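PDB 5F7U: cycloalternan-forming enzyme, which belongs to glycoside hydrolase family 31, joining a TIM-barrel domain to several beta-rich domains, among them a family 6 carbohydrate-binding module. Local coordinates for residues A[122-127]-A[134-139]. The protein carries 1 engineered substitution. Numbering follows the deposited sequence. Where two conformers were deposited one is given.
Sequences QDVTSV and ITLNMT
Asn137 O draws two backbone donors from the neighbouring strand: Thr125 N lies in its carbonyl plane at 2.8 Å, and Ser126 N makes a weak hydrogen bond to the same Asn137 O at 3.5 Å. Asn137 N closes the pair on Ser126 O, nearly along the C=O axis, at 2.9 Å. Beyond the backbone, Asn137 ND2 donates to Ser126 OG at 3.0 Å, the hydroxyl being close to the amide plane and held between backbone N and carbonyl carbon (chi1 71°); the amide's OD1 accepts from Lys148 NZ. Thr125 and Ser126 thus share one partner, a classic beta bulge in the antiparallel hairpin formed by strands 106-129 and 134-140. On the Gln122 side of the bulge, Thr139 N bonds Asp123 O, and Thr139 O receives Gln122 N from above its carbonyl plane. Thr139 OG1, also in the crowded position (chi1 48°), accepts Asp123 N at 3.1 Å, and a water links this hydroxyl to Asp123 OD2. Gln122 bends at chi2 (54°), so that NE2 meets Asp123 OD1 from above the carboxylate plane. On the face carrying Val124, Val127, Leu136 and Met138, Val127 lies alongside Leu136, its CG2 4.0 Å from Leu136 CD2, while Val124 CG2 meets the Met138 methyl obliquely. Strand 148-153 flanks this hairpin through Leu149, which touches Leu136 and Met138, and strand 194-200 adds Ile198 against Leu136.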
loop_
_atom_site.group_PDB
_atom_site.type_symbol
_atom_site.label_atom_id
_atom_site.label_comp_id
_atom_site.label_asym_id
_atom_site.label_seq_id
_atom_site.Cartn_x
_atom_site.Cartn_y
_atom_site.Cartn_z
ATOM N N GLN A 122 13.322 28.418 -23.227
ATOM C CA GLN A 122 13.073 29.854 -23.137
ATOM C C GLN A 122 11.628 30.153 -23.551
ATOM O O GLN A 122 10.751 30.213 -22.685
ATOM C CB GLN A 122 14.108 30.657 -23.945
ATOM C CG GLN A 122 13.864 32.175 -24.018
ATOM C CD GLN A 122 13.715 32.836 -22.659
ATOM O OE1 GLN A 122 14.497 32.575 -21.737
ATOM N NE2 GLN A 122 12.713 33.722 -22.526
ATOM N N ASP A 123 11.386 30.306 -24.860
ATOM C CA ASP A 123 10.071 30.655 -25.400
ATOM C C ASP A 123 9.480 29.580 -26.302
ATOM O O ASP A 123 10.212 28.800 -26.911
ATOM C CB ASP A 123 10.171 31.945 -26.238
ATOM C CG ASP A 123 10.610 33.148 -25.425
ATOM O OD1 ASP A 123 10.473 33.153 -24.196
ATOM O OD2 ASP A 123 11.103 34.119 -26.031
ATOM N N VAL A 124 8.152 29.581 -26.409
ATOM C CA VAL A 124 7.449 28.873 -27.497
ATOM C C VAL A 124 7.484 29.786 -28.720
ATOM O O VAL A 124 6.976 30.910 -28.663
ATOM C CB VAL A 124 5.983 28.552 -27.121
ATOM C CG1 VAL A 124 5.250 27.866 -28.277
ATOM C CG2 VAL A 124 5.934 27.684 -25.863
ATOM N N THR A 125 8.092 29.319 -29.810
ATOM C CA THR A 125 8.166 30.104 -31.034
ATOM C C THR A 125 7.053 29.765 -32.018
ATOM O O THR A 125 6.654 30.614 -32.814
ATOM C CB THR A 125 9.540 29.986 -31.731
ATOM O OG1 THR A 125 9.793 28.622 -32.064
ATOM C CG2 THR A 125 10.633 30.466 -30.822
ATOM N N SER A 126 6.559 28.531 -31.964
ATOM C CA SER A 126 5.410 28.133 -32.772
ATOM C C SER A 126 4.740 26.892 -32.207
ATOM O O SER A 126 5.356 26.096 -31.477
ATOM C CB SER A 126 5.788 27.931 -34.250
ATOM O OG SER A 126 6.574 26.764 -34.449
ATOM N N VAL A 127 3.465 26.753 -32.562
ATOM C CA VAL A 127 2.616 25.650 -32.132
ATOM C C VAL A 127 2.174 24.922 -33.407
ATOM O O VAL A 127 1.687 25.552 -34.345
ATOM C CB VAL A 127 1.366 26.181 -31.368
ATOM C CG1 VAL A 127 0.427 25.049 -30.961
ATOM C CG2 VAL A 127 1.773 26.990 -30.149
ATOM N N ILE A 134 0.192 17.739 -30.123
ATOM C CA ILE A 134 0.577 19.128 -30.385
ATOM C C ILE A 134 2.080 19.263 -30.157
ATOM O O ILE A 134 2.595 18.765 -29.153
ATOM C CB ILE A 134 -0.180 20.099 -29.449
ATOM C CG1 ILE A 134 -1.695 19.980 -29.662
ATOM C CG2 ILE A 134 0.274 21.545 -29.675
ATOM C CD1 ILE A 134 -2.485 20.651 -28.560
ATOM N N THR A 135 2.782 19.933 -31.069
ATOM C CA THR A 135 4.206 20.221 -30.890
ATOM C C THR A 135 4.371 21.672 -30.505
ATOM O O THR A 135 3.856 22.565 -31.192
ATOM C CB THR A 135 4.976 19.998 -32.208
ATOM O OG1 THR A 135 4.769 18.651 -32.642
ATOM C CG2 THR A 135 6.492 20.302 -32.062
ATOM N N LEU A 136 5.125 21.919 -29.437
ATOM C CA LEU A 136 5.546 23.285 -29.128
ATOM C C LEU A 136 7.008 23.408 -29.525
ATOM O O LEU A 136 7.861 22.755 -28.937
ATOM C CB LEU A 136 5.357 23.581 -27.632
ATOM C CG LEU A 136 3.977 23.310 -27.005
ATOM C CD1 LEU A 136 3.985 23.670 -25.519
ATOM C CD2 LEU A 136 2.871 24.080 -27.706
ATOM N N ASN A 137 7.283 24.203 -30.556
ATOM C CA ASN A 137 8.656 24.475 -30.973
ATOM C C ASN A 137 9.216 25.550 -30.071
ATOM O O ASN A 137 8.584 26.599 -29.889
ATOM C CB ASN A 137 8.682 24.887 -32.441
ATOM C CG ASN A 137 8.347 23.733 -33.364
ATOM O OD1 ASN A 137 9.053 22.726 -33.388
ATOM N ND2 ASN A 137 7.289 23.878 -34.131
ATOM N N MET A 138 10.400 25.301 -29.515
ATOM C CA MET A 138 10.934 26.158 -28.469
ATOM C C MET A 138 12.333 26.677 -28.748
ATOM O O MET A 138 13.091 26.071 -29.513
ATOM C CB MET A 138 10.926 25.402 -27.142
ATOM C CG MET A 138 9.528 25.128 -26.636
ATOM S SD MET A 138 9.488 23.810 -25.421
ATOM C CE MET A 138 7.958 24.246 -24.602
ATOM N N THR A 139 12.656 27.812 -28.132
ATOM C CA THR A 139 14.049 28.282 -28.055
ATOM C C THR A 139 14.620 27.812 -26.723
ATOM O O THR A 139 13.872 27.404 -25.829
ATOM C CB THR A 139 14.194 29.798 -28.173
ATOM O OG1 THR A 139 13.263 30.434 -27.291
ATOM C CG2 THR A 139 13.942 30.230 -29.604
HETATM O O HOH W 1 13.442 33.075 -27.614
#